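Thiosulfate sulfurtransferase (PDB 1YT8) probably transfers the sulfane sulfur of thiosulfate to cyanide through a chain of rhodanese-like domains. Local coordinates at residues 68-72 with 73-77; 79-82 with 83-87. All coordinates share one frame; numbering follows the deposited sequence.

Interaction 1 of 2, residues 68-72 with 73-77; sequences VYDDG and EGLAP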
loop_
_atom_site.group_PDB
_atom_site.type_symbol
_atom_site.label_atom_id
_atom_site.label_comp_id
_atom_site.label_asym_id
_atom_site.label_seq_id
_atom_site.Cartn_x
_atom_site.Cartn_y
_atom_site.Cartn_z
ATOM N N VAL A 68 -18.803 -3.412 -5.166
ATOM C CA VAL A 68 -17.733 -4.089 -5.896
ATOM C C VAL A 68 -17.925 -3.965 -7.406
ATOM O O VAL A 68 -19.040 -3.763 -7.886
ATOM C CB VAL A 68 -17.661 -5.597 -5.531
ATOM C CG1 VAL A 68 -17.340 -5.766 -4.053
ATOM C CG2 VAL A 68 -18.979 -6.279 -5.859
ATOM N N TYR A 69 -16.836 -4.087 -8.159
ATOM C CA TYR A 69 -16.933 -3.997 -9.610
ATOM C C TYR A 69 -15.728 -4.607 -10.310
ATOM O O TYR A 69 -14.683 -4.834 -9.700
ATOM C CB TYR A 69 -17.069 -2.528 -10.045
ATOM C CG TYR A 69 -15.758 -1.748 -10.064
ATOM C CD1 TYR A 69 -14.952 -1.722 -11.208
ATOM C CD2 TYR A 69 -15.304 -1.075 -8.928
ATOM C CE1 TYR A 69 -13.723 -1.049 -11.218
ATOM C CE2 TYR A 69 -14.071 -0.400 -8.925
ATOM C CZ TYR A 69 -13.288 -0.394 -10.072
ATOM O OH TYR A 69 -12.064 0.246 -10.072
ATOM N N ASP A 70 -15.904 -4.885 -11.595
ATOM C CA ASP A 70 -14.847 -5.398 -12.456
ATOM C C ASP A 70 -15.216 -4.860 -13.827
ATOM O O ASP A 70 -16.019 -3.933 -13.922
ATOM C CB ASP A 70 -14.783 -6.934 -12.467
ATOM C CG ASP A 70 -16.097 -7.594 -12.861
ATOM O OD1 ASP A 70 -16.947 -6.955 -13.517
ATOM O OD2 ASP A 70 -16.264 -8.782 -12.518
ATOM N N ASP A 71 -14.640 -5.405 -14.888
ATOM C CA ASP A 71 -14.989 -4.908 -16.208
ATOM C C ASP A 71 -15.648 -5.994 -17.049
ATOM O O ASP A 71 -15.359 -6.130 -18.234
ATOM C CB ASP A 71 -13.753 -4.342 -16.914
ATOM C CG ASP A 71 -14.111 -3.524 -18.152
ATOM O OD1 ASP A 71 -15.158 -2.844 -18.138
ATOM O OD2 ASP A 71 -13.341 -3.550 -19.130
ATOM N N GLY A 72 -16.528 -6.768 -16.416
ATOM C CA GLY A 72 -17.248 -7.821 -17.117
ATOM C C GLY A 72 -16.714 -9.236 -16.990
ATOM O O GLY A 72 -17.289 -10.165 -17.564
ATOM N N GLU A 73 -15.635 -9.419 -16.233
ATOM C CA GLU A 73 -15.035 -10.743 -16.070
ATOM C C GLU A 73 -15.878 -11.735 -15.273
ATOM O O GLU A 73 -15.618 -12.939 -15.306
ATOM C CB GLU A 73 -13.654 -10.626 -15.411
ATOM C CG GLU A 73 -12.626 -9.891 -16.256
ATOM C CD GLU A 73 -12.570 -8.398 -15.961
ATOM O OE1 GLU A 73 -13.585 -7.831 -15.504
ATOM O OE2 GLU A 73 -11.506 -7.793 -16.206
ATOM N N GLY A 74 -16.879 -11.236 -14.554
ATOM C CA GLY A 74 -17.712 -12.115 -13.753
ATOM C C GLY A 74 -17.133 -12.316 -12.363
ATOM O O GLY A 74 -17.522 -13.235 -11.639
ATOM N N LEU A 75 -16.193 -11.451 -11.991
ATOM C CA LEU A 75 -15.555 -11.515 -10.680
ATOM C C LEU A 75 -16.408 -10.816 -9.620
ATOM O O LEU A 75 -16.506 -11.277 -8.485
ATOM C CB LEU A 75 -14.176 -10.843 -10.728
ATOM C CG LEU A 75 -13.079 -11.432 -11.626
ATOM C CD1 LEU A 75 -11.840 -10.547 -11.569
ATOM C CD2 LEU A 75 -12.737 -12.837 -11.168
ATOM N N ALA A 76 -17.020 -9.698 -9.998
ATOM C CA ALA A 76 -17.838 -8.922 -9.065
ATOM C C ALA A 76 -18.954 -9.715 -8.380
ATOM O O ALA A 76 -19.075 -9.692 -7.154
ATOM C CB ALA A 76 -18.412 -7.695 -9.776
ATOM N N PRO A 77 -19.792 -10.422 -9.153
ATOM C CA PRO A 77 -20.859 -11.185 -8.501
ATOM C C PRO A 77 -20.357 -12.226 -7.498
ATOM O O PRO A 77 -21.002 -12.464 -6.479
ATOM C CB PRO A 77 -21.624 -11.803 -9.678
ATOM C CG PRO A 77 -20.596 -11.841 -10.782
ATOM C CD PRO A 77 -19.888 -10.527 -10.617
HETATM O O HOH W 1 -18.762 -9.101 -14.092
#
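D70 and E73 run past each other in opposite directions, D70 reaching forward to the backbone N-H groups of L75 and A76, E73 reaching back to that of D71, with their carboxylate planes turned 53° apart. The D70 side chain drops from just past the end of strand 66-69 toward the start of the helix, where OD2 accepts a nearly straight hydrogen bond from A76 N at 2.8 Å. This donor arrives from above the carboxylate plane. A second, weak bond comes to D70 OD2 from L75 N at 2.7 Å. The other oxygen, OD1, turns to the loop: G72 N, two residues on, donates to it from well above the plane, which makes an Asx turn. With chi1 at 56°, the D70 CG lies between its backbone N and carbonyl carbon, which points the carboxylate into the turn. A water donates to D70 OD1 and accepts from G74 N at 2.9 Å.

In this rhodanese-like domain, built on a five-stranded parallel sheet, this is the strand-to-helix turn of the beta-alpha-beta unit 66-69, 75-85, 91-94. E73 adds a bond of its own. Its chain bends at chi2 (92°) and brings OE1 back to D71 N, 2.7 Å away, through the syn lone pair. E73 OE1 also lies 4.0 Å from D70 OD1, two like charges each with its own N-H donor, which probably eases their repulsion. Deeper in, V68 CG2 packs on A76 CB at 4.2 Å, and both side chains touch L93.

Interaction 2 of 2, residues 79-82 with 83-87; sequences AAQR and LHDLG. Unlike the reference sequence in segment 83-87: H84 (reference Leu).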
loop_
_atom_site.group_PDB
_atom_site.type_symbol
_atom_site.label_atom_id
_atom_site.label_comp_id
_atom_site.label_asym_id
_atom_site.label_seq_id
_atom_site.Cartn_x
_atom_site.Cartn_y
_atom_site.Cartn_z
ATOM N N ALA A 79 -17.510 -11.979 -5.787
ATOM C CA ALA A 79 -17.018 -11.206 -4.655
ATOM C C ALA A 79 -18.180 -10.786 -3.755
ATOM O O ALA A 79 -18.098 -10.886 -2.531
ATOM C CB ALA A 79 -16.271 -9.978 -5.155
ATOM N N ALA A 80 -19.264 -10.322 -4.368
ATOM C CA ALA A 80 -20.439 -9.884 -3.617
ATOM C C ALA A 80 -21.007 -11.001 -2.749
ATOM O O ALA A 80 -21.367 -10.774 -1.594
ATOM C CB ALA A 80 -21.509 -9.370 -4.575
ATOM N N GLN A 81 -21.085 -12.206 -3.309
ATOM C CA GLN A 81 -21.613 -13.356 -2.582
ATOM C C GLN A 81 -20.723 -13.745 -1.406
ATOM O O GLN A 81 -21.209 -14.013 -0.308
ATOM C CB GLN A 81 -21.756 -14.560 -3.519
ATOM C CG GLN A 81 -22.366 -15.791 -2.862
ATOM C CD GLN A 81 -23.775 -15.538 -2.351
ATOM O OE1 GLN A 81 -24.641 -15.074 -3.095
ATOM N NE2 GLN A 81 -24.013 -15.844 -1.077
ATOM N N ARG A 82 -19.417 -13.789 -1.639
ATOM C CA ARG A 82 -18.496 -14.159 -0.579
ATOM C C ARG A 82 -18.548 -13.143 0.542
ATOM O O ARG A 82 -18.434 -13.495 1.713
ATOM C CB ARG A 82 -17.081 -14.298 -1.134
ATOM C CG ARG A 82 -16.949 -15.547 -1.987
ATOM C CD ARG A 82 -15.586 -15.697 -2.631
ATOM N NE ARG A 82 -15.538 -16.914 -3.439
ATOM C CZ ARG A 82 -14.539 -17.243 -4.248
ATOM N NH1 ARG A 82 -13.483 -16.445 -4.367
ATOM N NH2 ARG A 82 -14.600 -18.371 -4.944
ATOM N N LEU A 83 -18.738 -11.876 0.191
ATOM C CA LEU A 83 -18.824 -10.840 1.216
ATOM C C LEU A 83 -20.099 -11.049 2.028
ATOM O O LEU A 83 -20.097 -10.892 3.245
ATOM C CB LEU A 83 -18.814 -9.451 0.582
ATOM C CG LEU A 83 -17.471 -9.003 0.005
ATOM C CD1 LEU A 83 -17.647 -7.772 -0.889
ATOM C CD2 LEU A 83 -16.531 -8.694 1.158
ATOM N N HIS A 84 -21.191 -11.405 1.375
ATOM C CA HIS A 84 -22.413 -11.635 2.118
ATOM C C HIS A 84 -22.222 -12.775 3.108
ATOM O O HIS A 84 -22.607 -12.686 4.270
ATOM C CB HIS A 84 -23.557 -11.948 1.154
ATOM C CG HIS A 84 -24.839 -12.325 1.854
ATOM N ND1 HIS A 84 -25.744 -11.388 2.306
ATOM C CD2 HIS A 84 -25.296 -13.521 2.298
ATOM C CE1 HIS A 84 -26.699 -11.985 3.001
ATOM N NE2 HIS A 84 -26.449 -13.284 3.012
ATOM N N ASP A 85 -21.611 -13.848 2.629
ATOM C CA ASP A 85 -21.333 -15.009 3.463
ATOM C C ASP A 85 -20.326 -14.723 4.587
ATOM O O ASP A 85 -20.270 -15.445 5.586
ATOM C CB ASP A 85 -20.856 -16.164 2.586
ATOM C CG ASP A 85 -21.928 -16.617 1.607
ATOM O OD1 ASP A 85 -23.115 -16.670 1.999
ATOM O OD2 ASP A 85 -21.599 -16.919 0.444
ATOM N N LEU A 86 -19.532 -13.668 4.428
ATOM C CA LEU A 86 -18.566 -13.299 5.465
ATOM C C LEU A 86 -19.212 -12.403 6.517
ATOM O O LEU A 86 -18.584 -12.045 7.514
ATOM C CB LEU A 86 -17.343 -12.591 4.862
ATOM C CG LEU A 86 -16.394 -13.496 4.068
ATOM C CD1 LEU A 86 -15.309 -12.662 3.413
ATOM C CD2 LEU A 86 -15.794 -14.540 4.997
ATOM N N GLY A 87 -20.469 -12.040 6.285
ATOM C CA GLY A 87 -21.175 -11.207 7.239
ATOM C C GLY A 87 -21.434 -9.758 6.862
ATOM O O GLY A 87 -21.992 -9.012 7.664
#
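Q81 and D85, one helical turn apart, are joined by their side chains as well as by their backbones. The Q81 chain leaves CB pointing away from the following turn, with CG anti to the backbone N (chi1 -177°). A bend at chi2 (61°) then turns the amide toward the next turn, where D85 sits. CG already lies 3.6 Å from D85 OD2, CD follows just behind it, and at the tip NE2 donates to D85 OD2 at 3.0 Å in an almost straight bond. The acceptor lies in the plane of the Q81 amide, whereas the donor stands above the D85 carboxylate plane; the two flat groups are turned 40° from each other. The same NE2 sits obliquely to the ring of H84, a residue that differs from the reference sequence, while D85 OD1 lies at the edge of that ring, in its plane.

Beneath these side chains runs the regular i to i+4 bonding of an alpha-helix: L83 N to A79 O, H84 N to A80 O and D85 N to Q81 O. The last turn is less regular. L86 N reaches R82 O only weakly, and G87, with its positive phi, ends the helix in a Schellman motif. L83 leans its CG to within 3.2 Å of A79 O.

From the buried side of helix 75-85, L83 packs against I66 and V68 of strand 66-69, V91 of strand 91-94, and L51 and I55 of helix 51-58, while R82 extends toward a salt bridge with E449.

How the interactions relate
Both interactions belong to one beta-alpha-beta unit of the first rhodanese-like domain, and they come in series along the chain. Interaction 1 carries the chain from strand 66-69 into helix 75-85, and interaction 2 lies in the last turns of that helix, before the chain returns to the sheet as strand 91-94. Their centres are about 14 Å apart, yet they meet directly: V68 CG1 packs on L83 CD1 at 3.8 Å, and V68 CG2 faces A80 CB. V68 of the strand thus packs on two residues of the helix, whose start gives backbone N-H groups to D70 and whose far end closes by a Schellman motif beside the Q81-D85 bond.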